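Local coordinates for protein malate dehydrogenase (Porphyromonas gingivalis, PDB 3FI9) that probably interconverts malate and oxaloacetate, using NAD as the electron carrier, at residues V147-Q159 with E255-V267. Numbering follows the deposited sequence.
Sequences VTTLAGLDSTRLQ and EAFRWPAGCYVNV
Thr156 lays its methyl CG2 over one face of the Trp259 indole, 3.7 Å from the centroid of the six-membered ring and 13° off the normal, a CH-pi contact. At the ring's edge, in its plane, stand Gln159 NE2 and, from Trp259's own segment, Phe257 CE1; the glutamine amide is turned 83° from the indole. Gln159 CG lies anti to the backbone N (chi1 -175°), and the extended chain carries the amide to the CH2 corner, while its polar ends bond to Val173 and Gln170. Threonine suits its place by dividing its labour: CG2 covers the indole, whereas OG1 is hydrogen-bonded to His56 O of the second subunit. Ser155, small enough to sit beside both Trp259 and Pro260, brings CB to 3.7 Å from Trp259 CE3; its OG bonds to Thr178 N.

Helix 153-166 follows strand 147-150, the last parallel strand of the Rossmann sheet of the lactate/malate dehydrogenase fold; strand 261-267, from the part of the chain assigned to the C-terminal alpha/beta family, extends this nucleotide-binding sheet on its antiparallel side. Helix 153-166 also carries Arg157, predicted to bind substrate.

Thr149 and Gly262 form the antiparallel hydrogen-bonded pair, with Thr149 N to Gly262 O at 3.0 Å and Gly262 N to Thr149 O at 2.9 Å. Glycine suits its place here: with no side chain, Gly262 lets Thr149 OG1, set between its backbone N and carbonyl carbon, come to 3.1 Å from Gly262 CA. Beyond this pair a water takes over, accepting from Ala151 N at 2.9 Å and donating to Pro260 O. The short Ala151 CB still packs against Gly262 N, 3.5 Å away.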
loop_
_atom_site.group_PDB
_atom_site.type_symbol
_atom_site.label_atom_id
_atom_site.label_comp_id
_atom_site.label_asym_id
_atom_site.label_seq_id
_atom_site.Cartn_x
_atom_site.Cartn_y
_atom_site.Cartn_z
ATOM N N VAL A 147 19.472 4.349 -15.447
ATOM C CA VAL A 147 18.838 3.049 -15.156
ATOM C C VAL A 147 19.347 2.457 -13.858
ATOM O O VAL A 147 20.551 2.380 -13.675
ATOM C CB VAL A 147 19.070 2.016 -16.295
ATOM C CG1 VAL A 147 18.363 0.646 -15.995
ATOM C CG2 VAL A 147 18.567 2.587 -17.625
ATOM N N THR A 148 18.436 2.049 -12.964
ATOM C CA THR A 148 18.800 1.358 -11.712
ATOM C C THR A 148 17.941 0.110 -11.533
ATOM O O THR A 148 16.927 -0.071 -12.219
ATOM C CB THR A 148 18.574 2.237 -10.468
ATOM O OG1 THR A 148 17.281 2.865 -10.552
ATOM C CG2 THR A 148 19.647 3.332 -10.392
ATOM N N THR A 149 18.359 -0.771 -10.622
ATOM C CA THR A 149 17.535 -1.886 -10.225
ATOM C C THR A 149 17.313 -1.851 -8.712
ATOM O O THR A 149 18.124 -1.321 -7.983
ATOM C CB THR A 149 18.198 -3.262 -10.587
ATOM O OG1 THR A 149 19.455 -3.387 -9.907
ATOM C CG2 THR A 149 18.513 -3.327 -12.117
ATOM N N LEU A 150 16.189 -2.402 -8.261
ATOM C CA LEU A 150 15.943 -2.656 -6.850
ATOM C C LEU A 150 16.993 -3.658 -6.330
ATOM O O LEU A 150 17.086 -4.787 -6.836
ATOM C CB LEU A 150 14.563 -3.302 -6.691
ATOM C CG LEU A 150 14.268 -3.837 -5.294
ATOM C CD1 LEU A 150 14.230 -2.619 -4.338
ATOM C CD2 LEU A 150 12.956 -4.688 -5.248
ATOM N N ALA A 151 17.761 -3.241 -5.328
ATOM C CA ALA A 151 18.797 -4.040 -4.739
ATOM C C ALA A 151 18.911 -3.811 -3.233
ATOM O O ALA A 151 19.845 -4.333 -2.619
ATOM C CB ALA A 151 20.149 -3.743 -5.416
ATOM N N GLY A 152 17.985 -3.040 -2.646
ATOM C CA GLY A 152 18.138 -2.576 -1.232
ATOM C C GLY A 152 17.567 -3.561 -0.193
ATOM O O GLY A 152 17.814 -3.439 1.023
ATOM N N LEU A 153 16.747 -4.503 -0.650
ATOM C CA LEU A 153 16.072 -5.429 0.294
ATOM C C LEU A 153 17.052 -6.283 1.078
ATOM O O LEU A 153 16.745 -6.656 2.202
ATOM C CB LEU A 153 15.005 -6.325 -0.377
ATOM C CG LEU A 153 13.754 -5.632 -0.967
ATOM C CD1 LEU A 153 12.648 -6.664 -1.330
ATOM C CD2 LEU A 153 13.145 -4.560 -0.034
ATOM N N ASP A 154 18.203 -6.613 0.505
ATOM C CA ASP A 154 19.188 -7.394 1.273
ATOM C C ASP A 154 19.660 -6.533 2.466
ATOM O O ASP A 154 19.856 -7.042 3.577
ATOM C CB ASP A 154 20.399 -7.825 0.396
ATOM C CG ASP A 154 20.127 -9.125 -0.423
ATOM O OD1 ASP A 154 19.089 -9.791 -0.234
ATOM O OD2 ASP A 154 20.962 -9.481 -1.283
ATOM N N SER A 155 19.809 -5.230 2.228
ATOM C CA SER A 155 20.241 -4.318 3.283
ATOM C C SER A 155 19.171 -4.056 4.375
ATOM O O SER A 155 19.499 -3.987 5.565
ATOM C CB SER A 155 20.755 -3.007 2.682
ATOM O OG SER A 155 21.931 -3.214 1.892
ATOM N N THR A 156 17.895 -3.943 3.991
ATOM C CA THR A 156 16.819 -3.701 4.982
ATOM C C THR A 156 16.557 -4.989 5.741
ATOM O O THR A 156 16.259 -4.965 6.943
ATOM C CB THR A 156 15.499 -3.186 4.325
ATOM O OG1 THR A 156 14.963 -4.182 3.419
ATOM C CG2 THR A 156 15.773 -1.915 3.565
ATOM N N ARG A 157 16.733 -6.116 5.069
ATOM C CA ARG A 157 16.537 -7.390 5.749
ATOM C C ARG A 157 17.703 -7.593 6.739
ATOM O O ARG A 157 17.507 -7.998 7.877
ATOM C CB ARG A 157 16.454 -8.511 4.740
ATOM C CG ARG A 157 15.127 -8.489 3.986
ATOM C CD ARG A 157 15.090 -9.600 2.876
ATOM N NE ARG A 157 13.815 -9.533 2.172
ATOM C CZ ARG A 157 13.578 -10.118 0.995
ATOM N NH1 ARG A 157 14.520 -10.815 0.389
ATOM N NH2 ARG A 157 12.388 -10.011 0.422
ATOM N N LEU A 158 18.910 -7.257 6.329
ATOM C CA LEU A 158 20.016 -7.343 7.297
ATOM C C LEU A 158 19.762 -6.443 8.513
ATOM O O LEU A 158 20.006 -6.835 9.657
ATOM C CB LEU A 158 21.358 -7.047 6.636
ATOM C CG LEU A 158 22.607 -7.061 7.533
ATOM C CD1 LEU A 158 22.869 -8.439 8.066
ATOM C CD2 LEU A 158 23.840 -6.628 6.708
ATOM N N GLN A 159 19.278 -5.236 8.263
ATOM C CA GLN A 159 18.934 -4.325 9.355
ATOM C C GLN A 159 17.896 -4.937 10.277
ATOM O O GLN A 159 18.044 -4.924 11.512
ATOM C CB GLN A 159 18.448 -2.965 8.822
ATOM C CG GLN A 159 18.188 -1.924 9.944
ATOM C CD GLN A 159 17.456 -0.692 9.440
ATOM O OE1 GLN A 159 16.421 -0.820 8.773
ATOM N NE2 GLN A 159 17.971 0.502 9.760
ATOM N N GLU A 255 12.824 13.344 -2.037
ATOM C CA GLU A 255 13.644 12.887 -0.936
ATOM C C GLU A 255 14.671 11.836 -1.423
ATOM O O GLU A 255 14.354 10.992 -2.237
ATOM C CB GLU A 255 12.673 12.297 0.088
ATOM C CG GLU A 255 13.269 11.814 1.396
ATOM C CD GLU A 255 12.181 11.526 2.412
ATOM O OE1 GLU A 255 11.007 11.899 2.146
ATOM O OE2 GLU A 255 12.498 10.953 3.480
ATOM N N ALA A 256 15.910 11.926 -0.956
ATOM C CA ALA A 256 16.944 10.992 -1.375
ATOM C C ALA A 256 16.660 9.581 -0.892
ATOM O O ALA A 256 15.953 9.335 0.119
ATOM C CB ALA A 256 18.360 11.450 -0.895
ATOM N N PHE A 257 17.202 8.641 -1.633
ATOM C CA PHE A 257 16.994 7.245 -1.314
ATOM C C PHE A 257 18.230 6.683 -0.561
ATOM O O PHE A 257 19.348 6.783 -1.042
ATOM C CB PHE A 257 16.691 6.501 -2.618
ATOM C CG PHE A 257 16.511 5.058 -2.422
ATOM C CD1 PHE A 257 15.379 4.570 -1.785
ATOM C CD2 PHE A 257 17.498 4.176 -2.840
ATOM C CE1 PHE A 257 15.239 3.195 -1.573
ATOM C CE2 PHE A 257 17.340 2.820 -2.653
ATOM C CZ PHE A 257 16.229 2.339 -2.007
ATOM N N ARG A 258 18.030 6.116 0.631
ATOM C CA ARG A 258 19.168 5.785 1.514
ATOM C C ARG A 258 19.617 4.336 1.612
ATOM O O ARG A 258 20.038 3.907 2.710
ATOM C CB ARG A 258 18.925 6.316 2.942
ATOM N N TRP A 259 19.569 3.587 0.504
ATOM C CA TRP A 259 19.947 2.158 0.515
ATOM C C TRP A 259 20.669 1.928 -0.810
ATOM O O TRP A 259 20.531 2.686 -1.733
ATOM C CB TRP A 259 18.710 1.237 0.567
ATOM C CG TRP A 259 17.897 1.423 1.824
ATOM C CD1 TRP A 259 16.707 2.089 1.949
ATOM C CD2 TRP A 259 18.247 0.969 3.128
ATOM N NE1 TRP A 259 16.303 2.076 3.257
ATOM C CE2 TRP A 259 17.225 1.388 4.002
ATOM C CE3 TRP A 259 19.318 0.224 3.637
ATOM C CZ2 TRP A 259 17.244 1.111 5.367
ATOM C CZ3 TRP A 259 19.324 -0.083 4.988
ATOM C CH2 TRP A 259 18.288 0.378 5.846
ATOM N N PRO A 260 21.454 0.888 -0.889
ATOM C CA PRO A 260 22.085 0.467 -2.152
ATOM C C PRO A 260 21.058 0.269 -3.302
ATOM O O PRO A 260 19.927 -0.188 -3.050
ATOM C CB PRO A 260 22.674 -0.895 -1.770
ATOM C CG PRO A 260 23.050 -0.707 -0.335
ATOM C CD PRO A 260 21.853 0.027 0.240
ATOM N N ALA A 261 21.448 0.616 -4.534
ATOM C CA ALA A 261 20.645 0.326 -5.724
ATOM C C ALA A 261 21.553 -0.398 -6.702
ATOM O O ALA A 261 22.770 -0.294 -6.610
ATOM C CB ALA A 261 20.127 1.628 -6.359
ATOM N N GLY A 262 20.973 -1.130 -7.624
ATOM C CA GLY A 262 21.770 -1.699 -8.728
ATOM C C GLY A 262 22.060 -0.636 -9.778
ATOM O O GLY A 262 21.166 0.153 -10.164
ATOM N N CYS A 263 23.319 -0.545 -10.206
ATOM C CA CYS A 263 23.664 0.368 -11.214
ATOM C C CYS A 263 24.834 -0.154 -12.033
ATOM O O CYS A 263 25.486 -1.137 -11.647
ATOM C CB CYS A 263 23.996 1.745 -10.610
ATOM S SG CYS A 263 25.584 1.766 -9.809
ATOM N N TYR A 264 25.064 0.481 -13.185
ATOM C CA TYR A 264 26.118 0.070 -14.104
ATOM C C TYR A 264 27.465 0.430 -13.478
ATOM O O TYR A 264 27.647 1.542 -12.973
ATOM C CB TYR A 264 26.026 0.842 -15.440
ATOM C CG TYR A 264 27.013 0.275 -16.450
ATOM C CD1 TYR A 264 26.974 -1.072 -16.806
ATOM C CD2 TYR A 264 27.945 1.091 -17.047
ATOM C CE1 TYR A 264 27.919 -1.605 -17.745
ATOM C CE2 TYR A 264 28.854 0.603 -17.973
ATOM C CZ TYR A 264 28.831 -0.737 -18.314
ATOM O OH TYR A 264 29.753 -1.164 -19.227
ATOM N N VAL A 265 28.401 -0.519 -13.545
ATOM C CA VAL A 265 29.761 -0.371 -13.001
ATOM C C VAL A 265 30.718 -0.796 -14.106
ATOM O O VAL A 265 30.556 -1.856 -14.709
ATOM C CB VAL A 265 29.996 -1.317 -11.777
ATOM C CG1 VAL A 265 31.438 -1.234 -11.332
ATOM C CG2 VAL A 265 29.032 -0.951 -10.601
ATOM N N ASN A 266 31.736 -0.005 -14.386
ATOM C CA ASN A 266 32.742 -0.517 -15.330
ATOM C C ASN A 266 34.070 0.082 -14.943
ATOM O O ASN A 266 34.421 1.101 -15.466
ATOM C CB ASN A 266 32.410 -0.131 -16.772
ATOM C CG ASN A 266 33.422 -0.686 -17.789
ATOM O OD1 ASN A 266 33.936 -1.783 -17.636
ATOM N ND2 ASN A 266 33.689 0.077 -18.827
ATOM N N VAL A 267 34.792 -0.557 -14.029
ATOM C CA VAL A 267 36.073 -0.033 -13.559
ATOM C C VAL A 267 37.057 -1.179 -13.460
ATOM O O VAL A 267 36.676 -2.346 -13.495
ATOM C CB VAL A 267 35.930 0.634 -12.196
ATOM C CG1 VAL A 267 34.873 1.750 -12.260
ATOM C CG2 VAL A 267 35.529 -0.420 -11.137
HETATM O O HOH W 1 23.001 2.130 -14.288
HETATM O O HOH W 2 17.398 -0.575 -4.206
#